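Local coordinates for protein malate oxidoreductase (Thermotoga maritima, PDB 1VL6) that probably catalyses the NAD-dependent oxidative decarboxylation of malate to pyruvate and carbon dioxide, as a malic enzyme, at residues A178-L183 with A352-A357; N218-D223 with E258-G263; Y90-V95 with P113-E118; A107-F112 with G332-A337; N206-L211 with L242-I247. All blocks are in the same frame, centred on the assembly; numbering follows the deposited sequence. Where two conformers were deposited one is given.

Contact 1. Residues A178-L183 with A352-A357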
# COMPACT_ATOMS: atom_id res chain seq x y z
N ALA A 178 16.70 -13.09 -28.61
CA ALA A 178 17.75 -14.05 -28.30
C ALA A 178 18.37 -14.54 -29.60
O ALA A 178 19.58 -14.66 -29.71
CB ALA A 178 17.18 -15.22 -27.50
N PHE A 179 17.51 -14.85 -30.57
CA PHE A 179 17.98 -15.39 -31.85
C PHE A 179 18.87 -14.40 -32.56
O PHE A 179 19.95 -14.73 -33.00
CB PHE A 179 16.82 -15.71 -32.75
CG PHE A 179 17.22 -15.97 -34.17
CD1 PHE A 179 17.71 -17.20 -34.55
CD2 PHE A 179 17.04 -15.02 -35.13
CE1 PHE A 179 18.02 -17.46 -35.86
CE2 PHE A 179 17.37 -15.29 -36.46
CZ PHE A 179 17.85 -16.50 -36.81
N LEU A 180 18.42 -13.15 -32.64
CA LEU A 180 19.25 -12.10 -33.28
C LEU A 180 20.63 -11.96 -32.68
O LEU A 180 21.62 -11.84 -33.40
CB LEU A 180 18.56 -10.75 -33.26
CG LEU A 180 17.31 -10.72 -34.15
CD1 LEU A 180 16.54 -9.44 -33.93
CD2 LEU A 180 17.65 -10.86 -35.61
N ASN A 181 20.71 -11.97 -31.35
CA ASN A 181 21.99 -11.84 -30.69
C ASN A 181 22.86 -13.10 -30.86
O ASN A 181 24.06 -13.02 -31.13
CB ASN A 181 21.78 -11.46 -29.24
CG ASN A 181 21.51 -9.96 -29.07
OD1 ASN A 181 21.63 -9.15 -30.01
ND2 ASN A 181 21.17 -9.58 -27.87
N ALA A 182 22.24 -14.26 -30.74
CA ALA A 182 22.99 -15.48 -30.98
C ALA A 182 23.57 -15.49 -32.42
O ALA A 182 24.71 -15.87 -32.64
CB ALA A 182 22.07 -16.70 -30.74
N LEU A 183 22.75 -15.07 -33.37
CA LEU A 183 23.14 -15.02 -34.77
C LEU A 183 24.35 -14.11 -34.99
O LEU A 183 25.26 -14.47 -35.70
CB LEU A 183 21.95 -14.55 -35.64
CG LEU A 183 22.21 -14.52 -37.13
CD1 LEU A 183 22.37 -15.98 -37.63
CD2 LEU A 183 21.14 -13.78 -37.93
N ALA A 352 10.04 -4.00 -29.68
CA ALA A 352 10.36 -4.69 -28.45
C ALA A 352 11.49 -5.68 -28.68
O ALA A 352 12.47 -5.70 -27.92
CB ALA A 352 9.14 -5.39 -27.93
N VAL A 353 11.40 -6.46 -29.76
CA VAL A 353 12.47 -7.41 -30.09
C VAL A 353 13.79 -6.70 -30.10
O VAL A 353 14.70 -7.09 -29.40
CB VAL A 353 12.25 -8.08 -31.43
CG1 VAL A 353 13.56 -8.81 -31.92
CG2 VAL A 353 11.08 -9.02 -31.35
N GLU A 354 13.87 -5.61 -30.85
CA GLU A 354 15.12 -4.85 -30.96
C GLU A 354 15.60 -4.25 -29.63
O GLU A 354 16.80 -4.19 -29.35
CB GLU A 354 14.97 -3.72 -31.99
CG GLU A 354 14.74 -4.24 -33.41
CD GLU A 354 15.99 -4.80 -34.05
OE1 GLU A 354 17.08 -4.56 -33.51
OE2 GLU A 354 15.89 -5.43 -35.12
N ALA A 355 14.66 -3.79 -28.84
CA ALA A 355 14.98 -3.17 -27.60
C ALA A 355 15.57 -4.20 -26.64
O ALA A 355 16.59 -3.92 -25.97
CB ALA A 355 13.73 -2.54 -27.06
N ILE A 356 14.99 -5.39 -26.61
CA ILE A 356 15.57 -6.45 -25.73
C ILE A 356 16.99 -6.83 -26.21
O ILE A 356 17.93 -6.90 -25.45
CB ILE A 356 14.65 -7.65 -25.67
CG1 ILE A 356 13.39 -7.29 -24.89
CG2 ILE A 356 15.34 -8.83 -25.06
CD1 ILE A 356 12.29 -8.25 -25.14
N ALA A 357 17.16 -6.99 -27.52
CA ALA A 357 18.45 -7.41 -28.05
C ALA A 357 19.52 -6.39 -27.74
O ALA A 357 20.64 -6.74 -27.46
CB ALA A 357 18.40 -7.68 -29.54
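N181 reaches across to the backbone of A357, and L180 meets V353, one turn earlier in the second helix. N181 ND2 donates to A357 O at 2.9 Å. The bond is almost straight, with an N-H...O angle of 176°. It arrives in the carbonyl plane, on a lone pair of the oxygen, and A357 O in turn lies in the plane of the amide. Both flat groups are therefore well aligned for the bond. The first torsion of N181 sets CG opposite its own carbonyl carbon (chi1 -80°), which sends the amide out toward helix 346-358. The other amide atom is not idle: N181 OD1 lies 3.6 Å from A357 CB, so the methyl sits beside the carboxamide.

N181 ND2 also bonds to I367 O, and P362 touches the same side chain. One buried amide thus ties the last turn of helix 346-358 to the chain that follows it. Cut back to an alanine, this position would probably leave A357 O and I367 O without their shared donor and open a gap beside the A357 methyl.

The apolar half is simpler. L180 CD1 touches V353 CG1 at 3.6 Å, and the two side chains cross at about a right angle. E354 bends its carboxylate back toward the same leucine at the more exposed edge of the contact. V353 also packs on V173 and S176 of helix 166-186. The segment axes approach to 9.3 Å and cross at -50°. This is oblique helix-on-helix packing beside the Rossmann-type sheet of the NAD-binding region.

Contact 2. Residues N218-D223 with E258-G263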
# COMPACT_ATOMS: atom_id res chain seq x y z
N ASN A 218 15.25 -20.22 -44.53
CA ASN A 218 15.10 -21.64 -44.30
C ASN A 218 14.65 -21.99 -42.87
O ASN A 218 15.42 -22.44 -42.04
CB ASN A 218 16.40 -22.34 -44.65
CG ASN A 218 16.20 -23.81 -44.78
OD1 ASN A 218 15.07 -24.31 -44.60
ND2 ASN A 218 17.27 -24.53 -45.09
N VAL A 219 13.37 -21.82 -42.61
CA VAL A 219 12.79 -22.25 -41.35
C VAL A 219 12.16 -23.61 -41.57
O VAL A 219 11.42 -23.81 -42.52
CB VAL A 219 11.69 -21.32 -40.86
CG1 VAL A 219 11.12 -21.81 -39.54
CG2 VAL A 219 12.22 -19.88 -40.71
N VAL A 220 12.48 -24.55 -40.69
CA VAL A 220 11.94 -25.89 -40.77
C VAL A 220 11.15 -26.16 -39.50
O VAL A 220 11.73 -26.19 -38.42
CB VAL A 220 13.07 -26.91 -40.95
CG1 VAL A 220 12.51 -28.32 -41.05
CG2 VAL A 220 13.87 -26.58 -42.21
N ALA A 221 9.85 -26.34 -39.67
CA ALA A 221 8.92 -26.57 -38.58
C ALA A 221 8.74 -28.07 -38.33
O ALA A 221 8.63 -28.87 -39.28
CB ALA A 221 7.59 -25.98 -38.93
N VAL A 222 8.69 -28.45 -37.06
CA VAL A 222 8.58 -29.87 -36.70
C VAL A 222 7.62 -29.99 -35.52
O VAL A 222 7.64 -29.16 -34.61
CB VAL A 222 9.96 -30.44 -36.33
CG1 VAL A 222 9.97 -31.94 -36.43
CG2 VAL A 222 11.03 -29.86 -37.22
N ASP A 223 6.79 -31.02 -35.54
CA ASP A 223 5.90 -31.32 -34.44
C ASP A 223 5.87 -32.86 -34.31
O ASP A 223 6.75 -33.55 -34.81
CB ASP A 223 4.54 -30.69 -34.72
CG ASP A 223 3.76 -30.39 -33.45
OD1 ASP A 223 3.20 -31.38 -32.86
OD2 ASP A 223 3.64 -29.21 -32.99
N GLU A 258 15.36 -35.54 -36.22
CA GLU A 258 16.76 -35.88 -36.45
C GLU A 258 17.21 -35.51 -37.85
O GLU A 258 18.25 -34.89 -38.03
CB GLU A 258 17.01 -37.35 -36.16
CG GLU A 258 18.48 -37.68 -36.16
CD GLU A 258 18.76 -39.15 -36.05
OE1 GLU A 258 17.83 -39.96 -35.74
OE2 GLU A 258 19.92 -39.47 -36.27
N THR A 259 16.41 -35.88 -38.82
CA THR A 259 16.59 -35.47 -40.21
C THR A 259 16.62 -33.93 -40.39
O THR A 259 17.49 -33.38 -41.09
CB THR A 259 15.41 -36.05 -40.99
OG1 THR A 259 15.55 -37.48 -41.11
CG2 THR A 259 15.38 -35.54 -42.41
N ALA A 260 15.70 -33.24 -39.73
CA ALA A 260 15.63 -31.77 -39.78
C ALA A 260 16.90 -31.12 -39.32
O ALA A 260 17.28 -30.07 -39.85
CB ALA A 260 14.47 -31.25 -38.97
N LEU A 261 17.55 -31.72 -38.33
CA LEU A 261 18.68 -31.09 -37.71
C LEU A 261 19.96 -31.23 -38.51
O LEU A 261 20.91 -30.55 -38.22
CB LEU A 261 18.87 -31.63 -36.32
CG LEU A 261 17.77 -31.27 -35.34
CD1 LEU A 261 17.83 -32.21 -34.19
CD2 LEU A 261 17.92 -29.84 -34.81
N GLU A 262 20.00 -32.10 -39.52
CA GLU A 262 21.21 -32.26 -40.30
C GLU A 262 21.57 -30.91 -40.89
O GLU A 262 20.79 -30.33 -41.65
CB GLU A 262 21.03 -33.26 -41.41
CG GLU A 262 21.04 -34.69 -40.94
CD GLU A 262 20.49 -35.64 -42.01
OE1 GLU A 262 20.79 -35.41 -43.21
OE2 GLU A 262 19.76 -36.60 -41.65
N GLY A 263 22.73 -30.39 -40.50
CA GLY A 263 23.22 -29.14 -41.04
C GLY A 263 22.55 -27.91 -40.49
O GLY A 263 22.91 -26.81 -40.83
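No ring, amide or carboxylate carries this contact: the methyl of A260 meets the side chains of V220 and V222. The flat element here is the sheet itself. Strand 218-223 belongs to the Rossmann-type sheet of the NAD-binding region, and helix 257-261 covers one of its faces. V220 and V222, two residues apart, both point to that helix. A221, between them, points away and packs on I244 of helix 239-246 on the other face. Beside the strand, and parallel to it, runs 194-198, whose V196 touches both V222 and A260. The methyl therefore rests over two neighbouring strands.

The alanine methyl reaches both valines although the CA atoms of V220 and A260 are 7.0 Å apart. The touching atoms are all methyl carbons. No hydrogen bond crosses between the two segments. Polar links form at the helix end instead, where K194 NZ bonds to both A260 O and E262 O. D223, at the far end of the strand, holds I200 N with its carboxylate, close to the glycine-rich turn expected of a dinucleotide-binding fold.

V222 has CG2 opposite its carbonyl carbon, which brings that branch to the helix. A260 CB lies 4.1 Å from V222 CG2 and also 4.1 Å from V220 CG1.

Contact 3. Residues Y90-V95 with P113-E118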
# COMPACT_ATOMS: atom_id res chain seq x y z
N TYR A 90 -9.68 -22.82 -11.59
CA TYR A 90 -9.26 -22.80 -10.17
C TYR A 90 -7.73 -23.00 -9.99
O TYR A 90 -7.09 -22.33 -9.20
CB TYR A 90 -10.01 -23.85 -9.38
CG TYR A 90 -11.47 -23.56 -9.40
CD1 TYR A 90 -12.03 -22.63 -8.52
CD2 TYR A 90 -12.31 -24.17 -10.32
CE1 TYR A 90 -13.39 -22.34 -8.55
CE2 TYR A 90 -13.64 -23.90 -10.34
CZ TYR A 90 -14.18 -22.98 -9.46
OH TYR A 90 -15.53 -22.72 -9.52
N GLY A 91 -7.18 -23.97 -10.71
CA GLY A 91 -5.77 -24.21 -10.71
C GLY A 91 -5.10 -23.00 -11.28
O GLY A 91 -4.00 -22.67 -10.87
N ALA A 92 -5.77 -22.33 -12.23
CA ALA A 92 -5.14 -21.19 -12.88
C ALA A 92 -5.05 -20.00 -11.95
O ALA A 92 -4.13 -19.20 -12.06
CB ALA A 92 -5.85 -20.80 -14.17
N LEU A 93 -6.00 -19.87 -11.02
CA LEU A 93 -6.13 -18.63 -10.25
C LEU A 93 -4.85 -18.20 -9.53
O LEU A 93 -4.46 -17.05 -9.64
CB LEU A 93 -7.32 -18.66 -9.29
CG LEU A 93 -7.55 -17.39 -8.47
CD1 LEU A 93 -7.85 -16.25 -9.37
CD2 LEU A 93 -8.68 -17.55 -7.45
N PRO A 94 -4.19 -19.08 -8.79
CA PRO A 94 -2.97 -18.68 -8.10
C PRO A 94 -1.86 -18.32 -9.09
O PRO A 94 -0.97 -17.51 -8.78
CB PRO A 94 -2.63 -19.90 -7.27
CG PRO A 94 -3.25 -20.98 -7.96
CD PRO A 94 -4.50 -20.49 -8.52
N VAL A 95 -1.93 -18.88 -10.29
CA VAL A 95 -0.97 -18.53 -11.31
C VAL A 95 -1.27 -17.12 -11.84
O VAL A 95 -0.38 -16.27 -11.96
CB VAL A 95 -0.92 -19.60 -12.41
CG1 VAL A 95 0.14 -19.28 -13.40
CG2 VAL A 95 -0.66 -20.99 -11.78
N PRO A 113 -6.82 -10.81 -11.97
CA PRO A 113 -7.06 -12.10 -12.56
C PRO A 113 -8.50 -12.33 -12.87
O PRO A 113 -9.34 -12.15 -12.00
CB PRO A 113 -6.64 -13.09 -11.49
CG PRO A 113 -6.03 -12.29 -10.43
CD PRO A 113 -6.48 -10.92 -10.54
N ILE A 114 -8.76 -12.73 -14.12
CA ILE A 114 -10.05 -13.12 -14.56
C ILE A 114 -9.99 -14.51 -15.16
O ILE A 114 -9.65 -14.69 -16.33
CB ILE A 114 -10.55 -12.08 -15.52
CG1 ILE A 114 -11.01 -10.88 -14.70
CG2 ILE A 114 -11.77 -12.61 -16.30
CD1 ILE A 114 -11.07 -9.65 -15.50
N CYS A 115 -10.30 -15.47 -14.30
CA CYS A 115 -10.23 -16.86 -14.59
C CYS A 115 -11.65 -17.37 -14.81
O CYS A 115 -12.50 -17.37 -13.88
CB CYS A 115 -9.59 -17.58 -13.41
SG CYS A 115 -7.78 -17.43 -13.26
N LEU A 116 -11.91 -17.84 -16.02
CA LEU A 116 -13.24 -18.12 -16.51
C LEU A 116 -13.56 -19.59 -16.45
O LEU A 116 -12.72 -20.41 -16.83
CB LEU A 116 -13.36 -17.68 -17.96
CG LEU A 116 -12.99 -16.21 -18.10
CD1 LEU A 116 -12.88 -15.85 -19.59
CD2 LEU A 116 -14.00 -15.33 -17.35
N SER A 117 -14.78 -19.93 -16.04
CA SER A 117 -15.22 -21.32 -16.11
C SER A 117 -15.89 -21.64 -17.45
O SER A 117 -16.79 -22.42 -17.48
CB SER A 117 -16.16 -21.70 -14.96
OG SER A 117 -17.18 -20.73 -14.81
N GLU A 118 -15.43 -21.04 -18.54
CA GLU A 118 -16.01 -21.29 -19.84
C GLU A 118 -14.85 -21.49 -20.76
O GLU A 118 -13.89 -20.75 -20.72
CB GLU A 118 -16.87 -20.10 -20.30
CG GLU A 118 -17.36 -20.17 -21.75
CD GLU A 118 -18.24 -21.37 -22.01
OE1 GLU A 118 -19.37 -21.38 -21.48
OE2 GLU A 118 -17.80 -22.31 -22.72
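The sulfur of C115 is the bump here, and the hollow is the helix surface at A92 and L93. C115 SG comes to 3.6 Å from L93 CA, so it rests on the helix backbone as much as on side chains. A92 CB borders it at 4.0 Å. L93 CD1 borders it too, at 4.1 Å. The thiol points away from its own carbonyl carbon (chi1 -77°), which carries it off the strand and into this hollow.

L93 makes a second fit. Its CD1 lies 4.0 Å from P113 CB, so the same methyl bridges two residues of the strand. Leucine and proline cross obliquely. M96 and P89 of helix 89-107 also touch C115.

The segments run nearly antiparallel, at 168°, with axes 8.5 Å apart. They are the helix and second strand of a beta-alpha-beta unit that begins with strand 71-76. The outer edge of strand 110-115 faces a second subunit, where S134 of that subunit bonds through OG to C115 N. T66 of the same neighbouring subunit packs on L93.

No hydrogen bond joins the two segments. Across this contact the cysteine behaves as an apolar group, and the fit relies on shape and van der Waals contact.

Contact 4. Residues A107-F112 with G332-A337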
# COMPACT_ATOMS: atom_id res chain seq x y z
N ALA A 107 5.99 -3.24 -13.87
CA ALA A 107 5.42 -2.18 -14.72
C ALA A 107 4.53 -1.23 -13.99
O ALA A 107 4.14 -0.25 -14.58
CB ALA A 107 4.65 -2.80 -15.90
N ASP A 108 4.23 -1.52 -12.72
CA ASP A 108 3.34 -0.75 -11.86
C ASP A 108 1.93 -0.77 -12.40
O ASP A 108 1.13 0.15 -12.19
CB ASP A 108 3.89 0.65 -11.57
CG ASP A 108 3.18 1.34 -10.40
OD1 ASP A 108 2.62 0.65 -9.52
OD2 ASP A 108 3.08 2.59 -10.27
N ILE A 109 1.60 -1.85 -13.09
CA ILE A 109 0.27 -2.00 -13.68
C ILE A 109 -0.62 -2.70 -12.69
O ILE A 109 -0.19 -3.66 -12.05
CB ILE A 109 0.34 -2.80 -14.97
CG1 ILE A 109 0.90 -1.91 -16.07
CG2 ILE A 109 -1.00 -3.36 -15.37
CD1 ILE A 109 1.05 -2.67 -17.36
N ASP A 110 -1.84 -2.20 -12.55
CA ASP A 110 -2.80 -2.80 -11.67
C ASP A 110 -3.49 -3.92 -12.45
O ASP A 110 -4.40 -3.69 -13.24
CB ASP A 110 -3.80 -1.75 -11.22
CG ASP A 110 -3.21 -0.76 -10.25
OD1 ASP A 110 -2.24 -1.06 -9.52
OD2 ASP A 110 -3.69 0.36 -10.13
N ALA A 111 -3.06 -5.14 -12.25
CA ALA A 111 -3.60 -6.24 -13.00
C ALA A 111 -4.54 -7.09 -12.13
O ALA A 111 -4.27 -7.29 -10.97
CB ALA A 111 -2.45 -7.07 -13.56
N PHE A 112 -5.64 -7.56 -12.71
CA PHE A 112 -6.67 -8.35 -12.01
C PHE A 112 -6.81 -9.71 -12.72
O PHE A 112 -6.85 -9.76 -13.94
CB PHE A 112 -8.02 -7.59 -11.95
CG PHE A 112 -7.92 -6.24 -11.28
CD1 PHE A 112 -7.45 -5.13 -11.98
CD2 PHE A 112 -8.22 -6.09 -9.92
CE1 PHE A 112 -7.29 -3.89 -11.36
CE2 PHE A 112 -8.07 -4.85 -9.29
CZ PHE A 112 -7.61 -3.75 -10.01
N GLY A 332 6.89 -4.25 -20.37
CA GLY A 332 7.10 -3.06 -21.21
C GLY A 332 6.07 -2.97 -22.30
O GLY A 332 5.57 -1.90 -22.58
N ILE A 333 5.77 -4.10 -22.92
CA ILE A 333 4.84 -4.13 -24.03
C ILE A 333 3.48 -3.67 -23.58
O ILE A 333 2.85 -2.82 -24.21
CB ILE A 333 4.69 -5.53 -24.54
CG1 ILE A 333 6.00 -5.98 -25.22
CG2 ILE A 333 3.48 -5.58 -25.47
CD1 ILE A 333 5.90 -7.27 -26.02
N MSE A 334 3.01 -4.24 -22.48
CA MSE A 334 1.70 -3.93 -21.97
C MSE A 334 1.60 -2.50 -21.52
O MSE A 334 0.57 -1.84 -21.73
CB MSE A 334 1.40 -4.85 -20.80
CG MSE A 334 -0.08 -5.06 -20.54
SE MSE A 334 -0.99 -6.16 -21.95
CE MSE A 334 -2.42 -5.10 -22.06
N LYS A 335 2.65 -2.02 -20.88
CA LYS A 335 2.62 -0.69 -20.42
C LYS A 335 2.60 0.27 -21.62
O LYS A 335 1.90 1.26 -21.63
CB LYS A 335 3.83 -0.43 -19.55
CG LYS A 335 3.72 0.89 -18.76
CD LYS A 335 4.98 1.03 -17.93
CE LYS A 335 4.96 2.30 -17.04
NZ LYS A 335 6.28 2.90 -17.12
N GLY A 336 3.38 -0.01 -22.62
CA GLY A 336 3.41 0.87 -23.77
C GLY A 336 2.09 0.88 -24.48
O GLY A 336 1.53 1.95 -24.76
N ALA A 337 1.58 -0.32 -24.70
CA ALA A 337 0.35 -0.49 -25.45
C ALA A 337 -0.85 0.14 -24.76
O ALA A 337 -1.72 0.75 -25.40
CB ALA A 337 0.09 -1.98 -25.65
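I109 pushes its CD1 methyl against the backbone of helix 330-340, at M334 and K335. The contact joins two parts of the fold. One is the junction of helix 89-107 and strand 110-115 in the beta-alpha-beta unit of the N-terminal malic enzyme region. The other is a helix of the NAD-binding region, more than 200 residues later. D108 makes the turn with a positive phi of 64°.

I109 has CG1 opposite its carbonyl carbon (chi1 -76°) and is then extended (chi2 177°). This sends CD1 straight out to the helix. The methyl lies 3.9 Å from K335 N and 4.0 Å from K335 CA. It also lies 4.1 Å from M334 CB.

M334 is present as selenomethionine. It starts toward I109, but the chain folds at its second and third torsions, and the selenium turns off from the isoleucine. The side chain packs on F103, V72 and F164, so it spans the sheet and helix 89-107. F103 also touches I109.

K335 takes the other course. Its chain is extended as far as CE and passes along A107, while its ammonium makes a cation-pi contact with Y381. No hydrogen bond forms across the two segments. The carbonyl of A107 meets only the aliphatic part of this lysine: A107 O is 3.7 Å from K335 CD and 3.6 Å from K335 CE.

Contact 5. Residues N206-L211 with L242-I247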
# COMPACT_ATOMS: atom_id res chain seq x y z
N ASN A 206 4.09 -18.77 -33.64
CA ASN A 206 4.45 -17.36 -33.70
C ASN A 206 5.94 -17.16 -33.91
O ASN A 206 6.35 -16.21 -34.63
CB ASN A 206 3.99 -16.62 -32.47
CG ASN A 206 2.51 -16.39 -32.46
OD1 ASN A 206 2.06 -15.37 -32.96
ND2 ASN A 206 1.75 -17.28 -31.83
N ILE A 207 6.73 -18.03 -33.31
CA ILE A 207 8.19 -17.98 -33.49
C ILE A 207 8.52 -18.15 -34.98
O ILE A 207 9.34 -17.42 -35.55
CB ILE A 207 8.90 -19.08 -32.67
CG1 ILE A 207 8.91 -18.70 -31.18
CG2 ILE A 207 10.31 -19.26 -33.15
CD1 ILE A 207 9.03 -19.90 -30.25
N VAL A 208 7.85 -19.09 -35.62
CA VAL A 208 8.08 -19.29 -37.05
C VAL A 208 7.81 -18.00 -37.81
O VAL A 208 8.61 -17.56 -38.62
CB VAL A 208 7.18 -20.40 -37.59
CG1 VAL A 208 7.24 -20.47 -39.14
CG2 VAL A 208 7.57 -21.72 -36.95
N LYS A 209 6.66 -17.40 -37.56
CA LYS A 209 6.28 -16.19 -38.29
C LYS A 209 7.22 -14.98 -38.01
O LYS A 209 7.50 -14.21 -38.90
CB LYS A 209 4.82 -15.82 -37.97
CG LYS A 209 3.82 -16.65 -38.72
CD LYS A 209 2.43 -16.20 -38.41
CE LYS A 209 1.40 -16.89 -39.28
NZ LYS A 209 0.10 -16.33 -38.91
N PHE A 210 7.67 -14.82 -36.77
CA PHE A 210 8.63 -13.75 -36.47
C PHE A 210 9.93 -13.98 -37.18
O PHE A 210 10.48 -13.02 -37.71
CB PHE A 210 8.93 -13.62 -34.97
CG PHE A 210 8.00 -12.71 -34.23
CD1 PHE A 210 6.67 -13.04 -34.05
CD2 PHE A 210 8.46 -11.52 -33.70
CE1 PHE A 210 5.82 -12.20 -33.36
CE2 PHE A 210 7.62 -10.71 -33.01
CZ PHE A 210 6.29 -11.04 -32.85
N LEU A 211 10.44 -15.21 -37.17
CA LEU A 211 11.71 -15.48 -37.86
C LEU A 211 11.58 -15.15 -39.34
O LEU A 211 12.49 -14.56 -39.94
CB LEU A 211 12.19 -16.91 -37.67
CG LEU A 211 12.53 -17.31 -36.22
CD1 LEU A 211 12.73 -18.82 -36.11
CD2 LEU A 211 13.74 -16.58 -35.73
N LEU A 242 -0.90 -26.62 -41.30
CA LEU A 242 -0.94 -26.51 -42.75
C LEU A 242 -0.46 -25.10 -43.15
O LEU A 242 0.35 -24.94 -44.06
CB LEU A 242 -2.34 -26.78 -43.26
CG LEU A 242 -2.54 -27.07 -44.73
CD1 LEU A 242 -1.87 -28.35 -45.20
CD2 LEU A 242 -4.04 -27.19 -44.98
N GLU A 243 -0.93 -24.08 -42.46
CA GLU A 243 -0.52 -22.73 -42.80
C GLU A 243 1.01 -22.62 -42.71
O GLU A 243 1.67 -22.07 -43.62
CB GLU A 243 -1.16 -21.74 -41.86
CG GLU A 243 -1.02 -20.30 -42.30
CD GLU A 243 -1.27 -19.32 -41.16
OE1 GLU A 243 -1.93 -19.68 -40.16
OE2 GLU A 243 -0.79 -18.18 -41.26
N ILE A 244 1.58 -23.16 -41.63
CA ILE A 244 3.02 -23.13 -41.43
C ILE A 244 3.79 -23.90 -42.48
O ILE A 244 4.84 -23.44 -43.00
CB ILE A 244 3.40 -23.64 -40.05
CG1 ILE A 244 2.80 -22.74 -38.97
CG2 ILE A 244 4.94 -23.68 -39.90
CD1 ILE A 244 3.24 -21.30 -39.01
N ALA A 245 3.28 -25.07 -42.81
CA ALA A 245 3.95 -25.88 -43.81
C ALA A 245 4.06 -25.09 -45.12
O ALA A 245 5.00 -25.27 -45.90
CB ALA A 245 3.18 -27.18 -44.06
N ARG A 246 3.08 -24.24 -45.39
CA ARG A 246 3.07 -23.52 -46.66
C ARG A 246 4.06 -22.37 -46.74
O ARG A 246 4.41 -21.94 -47.81
CB ARG A 246 1.69 -23.01 -46.96
CG ARG A 246 0.81 -24.11 -47.38
CD ARG A 246 -0.62 -23.80 -47.19
NE ARG A 246 -1.39 -24.66 -48.06
CZ ARG A 246 -2.63 -24.99 -47.84
NH1 ARG A 246 -3.27 -24.53 -46.79
NH2 ARG A 246 -3.23 -25.80 -48.69
N ILE A 247 4.51 -21.87 -45.60
CA ILE A 247 5.46 -20.78 -45.63
C ILE A 247 6.81 -21.22 -45.13
O ILE A 247 7.64 -20.37 -44.85
CB ILE A 247 4.97 -19.56 -44.80
CG1 ILE A 247 4.59 -20.01 -43.36
CG2 ILE A 247 3.85 -18.86 -45.54
CD1 ILE A 247 4.22 -18.88 -42.44
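K209 and E243 form a salt bridge over an apolar pair, V208 and I244. K209 NZ lies 3.1 Å from E243 OE2, and the hydrogen bond within the salt bridge is weak. The two side chains cross at about a right angle. Lysine and glutamate both run extended beyond CG to meet.

Y205 completes the polar group. Its OH is hydrogen-bonded to E243 OE1 and also to K209 NZ. Each carboxylate oxygen therefore has a partner: OE1 has the tyrosine hydroxyl and OE2 the lysine. The ammonium has both the hydroxyl and the carboxylate. With an alanine in place of E243, K209 would probably lose its charge partner and the hydroxyl of Y205 one of its two polar mates.

Beneath the charges, V208 and I244 meet tip to tip. V208 CG1 is 4.0 Å from I244 CG2 and 4.1 Å from I244 CD1. V208 also packs on V219 of strand 218-223, and helix 239-246 rests on the same strand. I247 CD1 lies loosely beside the lysine stem, 4.4 Å from K209 CG.

The helices 202-214 and 239-246 thus lie side by side on one face of the Rossmann-type sheet. The contact is layered: apolar against the strand, and ionic toward the more exposed side, where the shared tyrosine probably lends the weak lysine-glutamate bond support.

Contacts 1, 2 and 5 all belong to the NAD-binding region. Contacts 2 and 5 use opposite faces of strand 218-223. Contact 1 touches contact 5 through F179 on L211 and V353 on F210. Contacts 3 and 4 both use strand 110-115 and both adjoin the second subunit. Contact 4 reaches from there to the later region, and I333 packs on A352 of contact 1. Contacts 1, 2 and 3 are buried; 4 and 5 are partly so. The chemistry follows: contacts 2 and 3 are purely apolar, and contact 1 adds one amide bond. Contact 4 lays a lysine's aliphatic chain along a backbone carbonyl, without a hydrogen bond. Contact 5 has a salt bridge at its exposed side.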